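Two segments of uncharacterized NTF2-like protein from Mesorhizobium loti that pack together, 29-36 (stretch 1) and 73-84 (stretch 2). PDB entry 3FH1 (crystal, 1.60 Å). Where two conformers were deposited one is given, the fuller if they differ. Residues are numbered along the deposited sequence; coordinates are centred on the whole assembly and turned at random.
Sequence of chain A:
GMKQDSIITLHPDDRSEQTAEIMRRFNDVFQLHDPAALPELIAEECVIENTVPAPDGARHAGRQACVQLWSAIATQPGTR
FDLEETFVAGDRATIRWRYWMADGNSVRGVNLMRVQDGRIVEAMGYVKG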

# COMPACT_ATOMS: atom_id res chain seq x y z
N VAL A 29 -14.02 2.76 -13.60
CA VAL A 29 -15.05 3.62 -13.00
C VAL A 29 -14.51 5.04 -12.82
O VAL A 29 -15.19 6.02 -13.10
CB VAL A 29 -15.52 3.06 -11.64
CG1 VAL A 29 -16.25 4.18 -10.79
CG2 VAL A 29 -16.38 1.80 -11.84
N PHE A 30 -13.26 5.12 -12.38
CA PHE A 30 -12.65 6.41 -12.07
C PHE A 30 -12.15 7.10 -13.31
O PHE A 30 -12.27 8.32 -13.43
CB PHE A 30 -11.58 6.25 -10.98
CG PHE A 30 -12.15 5.67 -9.76
CD1 PHE A 30 -12.81 6.45 -8.84
CD2 PHE A 30 -12.16 4.31 -9.58
CE1 PHE A 30 -13.43 5.88 -7.74
CE2 PHE A 30 -12.81 3.74 -8.49
CZ PHE A 30 -13.42 4.55 -7.58
N GLN A 31 -11.56 6.34 -14.21
CA GLN A 31 -11.02 6.91 -15.46
C GLN A 31 -12.12 7.44 -16.36
O GLN A 31 -11.95 8.48 -17.00
CB GLN A 31 -10.23 5.85 -16.20
CG GLN A 31 -8.99 5.38 -15.44
CD GLN A 31 -8.00 6.52 -15.15
OE1 GLN A 31 -7.50 7.17 -16.08
NE2 GLN A 31 -7.74 6.77 -13.89
N LEU A 32 -13.27 6.76 -16.38
CA LEU A 32 -14.41 7.14 -17.20
C LEU A 32 -15.43 7.99 -16.44
O LEU A 32 -16.42 8.43 -17.01
CB LEU A 32 -15.10 5.89 -17.73
CG LEU A 32 -14.21 4.97 -18.58
CD1 LEU A 32 -15.01 3.75 -18.98
CD2 LEU A 32 -13.66 5.68 -19.80
N HIS A 33 -15.16 8.27 -15.17
CA HIS A 33 -16.09 9.00 -14.29
C HIS A 33 -17.50 8.42 -14.39
O HIS A 33 -18.49 9.14 -14.58
CB HIS A 33 -16.07 10.49 -14.58
CG HIS A 33 -14.71 11.09 -14.47
ND1 HIS A 33 -14.15 11.44 -13.26
CD2 HIS A 33 -13.79 11.38 -15.42
CE1 HIS A 33 -12.94 11.93 -13.48
NE2 HIS A 33 -12.70 11.91 -14.78
N ASP A 34 -17.59 7.10 -14.30
CA ASP A 34 -18.85 6.40 -14.54
C ASP A 34 -19.05 5.31 -13.50
O ASP A 34 -18.43 4.27 -13.56
CB ASP A 34 -18.84 5.79 -15.95
CG ASP A 34 -20.15 5.11 -16.28
OD1 ASP A 34 -21.01 5.01 -15.38
OD2 ASP A 34 -20.31 4.68 -17.44
N PRO A 35 -19.88 5.57 -12.51
CA PRO A 35 -20.01 4.59 -11.46
C PRO A 35 -20.98 3.44 -11.70
O PRO A 35 -21.25 2.70 -10.77
CB PRO A 35 -20.52 5.44 -10.29
CG PRO A 35 -21.26 6.51 -10.89
CD PRO A 35 -20.71 6.76 -12.24
N ALA A 36 -21.49 3.27 -12.90
CA ALA A 36 -22.48 2.21 -13.17
C ALA A 36 -22.02 0.80 -12.75
O ALA A 36 -22.80 0.05 -12.19
CB ALA A 36 -22.88 2.22 -14.68
N ILE A 73 -16.67 10.10 -5.46
CA ILE A 73 -15.26 10.31 -5.82
C ILE A 73 -15.13 10.34 -7.33
O ILE A 73 -14.49 11.24 -7.88
CB ILE A 73 -14.30 9.29 -5.18
CG1 ILE A 73 -14.23 9.56 -3.66
CG2 ILE A 73 -12.86 9.39 -5.84
CD1 ILE A 73 -13.57 8.43 -2.87
N ALA A 74 -15.74 9.37 -7.99
CA ALA A 74 -15.64 9.21 -9.45
C ALA A 74 -16.25 10.33 -10.25
O ALA A 74 -15.90 10.51 -11.41
CB ALA A 74 -16.29 7.88 -9.91
N THR A 75 -17.21 11.01 -9.66
CA THR A 75 -17.96 12.02 -10.37
C THR A 75 -17.74 13.45 -9.86
O THR A 75 -18.44 14.37 -10.31
CB THR A 75 -19.49 11.69 -10.37
OG1 THR A 75 -19.97 11.68 -9.03
CG2 THR A 75 -19.76 10.36 -11.06
N GLN A 76 -16.79 13.66 -8.96
CA GLN A 76 -16.54 15.01 -8.43
C GLN A 76 -15.89 15.88 -9.51
O GLN A 76 -14.78 15.58 -9.95
CB GLN A 76 -15.64 14.94 -7.19
CG GLN A 76 -15.38 16.27 -6.48
CD GLN A 76 -16.65 16.91 -5.93
OE1 GLN A 76 -17.65 16.24 -5.68
NE2 GLN A 76 -16.61 18.22 -5.75
N PRO A 77 -16.56 16.98 -9.93
CA PRO A 77 -15.98 17.84 -10.97
C PRO A 77 -14.57 18.33 -10.66
O PRO A 77 -14.21 18.62 -9.49
CB PRO A 77 -16.97 19.04 -11.04
CG PRO A 77 -18.23 18.52 -10.50
CD PRO A 77 -17.87 17.47 -9.48
N GLY A 78 -13.76 18.37 -11.70
CA GLY A 78 -12.42 18.89 -11.60
C GLY A 78 -11.39 17.98 -10.99
O GLY A 78 -10.28 18.41 -10.74
N THR A 79 -11.76 16.72 -10.77
CA THR A 79 -10.86 15.76 -10.13
C THR A 79 -10.66 14.57 -11.05
O THR A 79 -11.51 14.26 -11.89
CB THR A 79 -11.42 15.27 -8.82
OG1 THR A 79 -12.57 14.47 -9.07
CG2 THR A 79 -11.78 16.42 -7.90
N ARG A 80 -9.50 13.92 -10.91
CA ARG A 80 -9.16 12.75 -11.71
C ARG A 80 -8.07 11.94 -11.01
O ARG A 80 -7.49 12.37 -10.01
CB ARG A 80 -8.68 13.16 -13.11
CG ARG A 80 -7.21 13.61 -13.19
CD ARG A 80 -6.84 14.10 -14.59
NE ARG A 80 -5.44 14.52 -14.66
CZ ARG A 80 -4.99 15.76 -14.41
NH1 ARG A 80 -5.82 16.74 -14.05
NH2 ARG A 80 -3.69 16.02 -14.50
N PHE A 81 -7.80 10.77 -11.56
CA PHE A 81 -6.70 9.93 -11.10
C PHE A 81 -5.81 9.54 -12.27
O PHE A 81 -6.31 9.22 -13.35
CB PHE A 81 -7.18 8.61 -10.48
CG PHE A 81 -7.91 8.75 -9.17
CD1 PHE A 81 -9.26 9.02 -9.12
CD2 PHE A 81 -7.25 8.55 -7.98
CE1 PHE A 81 -9.93 9.13 -7.87
CE2 PHE A 81 -7.91 8.66 -6.76
CZ PHE A 81 -9.27 8.95 -6.74
N ASP A 82 -4.49 9.56 -12.04
CA ASP A 82 -3.55 8.89 -12.91
C ASP A 82 -3.17 7.59 -12.22
O ASP A 82 -2.89 7.55 -11.02
CB ASP A 82 -2.28 9.68 -13.10
CG ASP A 82 -2.49 11.00 -13.79
OD1 ASP A 82 -3.41 11.09 -14.62
OD2 ASP A 82 -1.72 11.93 -13.51
N LEU A 83 -3.19 6.50 -12.97
CA LEU A 83 -2.76 5.20 -12.48
C LEU A 83 -1.26 5.08 -12.65
O LEU A 83 -0.72 5.21 -13.76
CB LEU A 83 -3.43 4.09 -13.26
CG LEU A 83 -4.95 4.04 -13.05
CD1 LEU A 83 -5.61 3.09 -14.03
CD2 LEU A 83 -5.26 3.61 -11.60
N GLU A 84 -0.58 4.78 -11.55
CA GLU A 84 0.85 4.55 -11.57
C GLU A 84 1.16 3.07 -11.83
O GLU A 84 1.99 2.75 -12.69
CB GLU A 84 1.53 5.02 -10.29
CG GLU A 84 1.48 6.50 -10.10
CD GLU A 84 2.17 6.95 -8.80
OE1 GLU A 84 2.50 6.08 -7.96
OE2 GLU A 84 2.37 8.16 -8.64
O HOH W 1 -9.75 9.83 -13.41

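Stretch 1 is the last turn of a helix and the loop that follows it. Asp34 N donates to Val29 O (2.9 Å), closing the helix end, and His33, with phi and psi both at 48°, is the first residue to leave helical geometry. Stretch 2 also begins at the end of a helix, then reverses through a type II turn from Gln76 to Thr79 and enters a strand at Arg80. Gly78 has the positive phi (79°) that glycine readily adopts, and Thr79 OG1 braces the turn by donating to Gln76 O (2.6 Å). The CA atoms of Phe30 and Ala74 lie 4.9 Å apart, and His33 CA comes within 3.3 Å of Ala74 O.

That closeness suits alanine: its methyl points toward stretch 1 and fills the space beside two side chains, with Ala74 CB 3.8 Å from Val29 CG1 and 3.9 Å from Phe30 CD1. Phe30, buried and in the m rotamer, sets its ring among apolar neighbours, reaching Ile73 CG2 from CE1 (4.0 Å) and Phe81 CE1 from CD1 (4.1 Å). The two phenylalanine rings meet obliquely, their planes at 75° and centroids 5.7 Å apart.

Two hydrogen bonds add to these apolar contacts. The His33 ring lies so that ND1 donates to Ala74 O (2.7 Å), giving the Ala74 carbonyl a partner; an imidazole can offer such a donor from a compact side chain. Gln31 is long enough to fold, chi1 and chi2 both m, and bring its amide to the strand, where NE2 donates to Phe81 O (2.9 Å, nearly straight at 165°). Water 1 joins the backbones as well, donating to Phe30 O (2.9 Å) and accepting from Phe81 N (2.8 Å). Beyond His33, the compact ring of Pro35 packs its CD against Thr75 CG2 (3.9 Å). Together the stretches bury 508 Å².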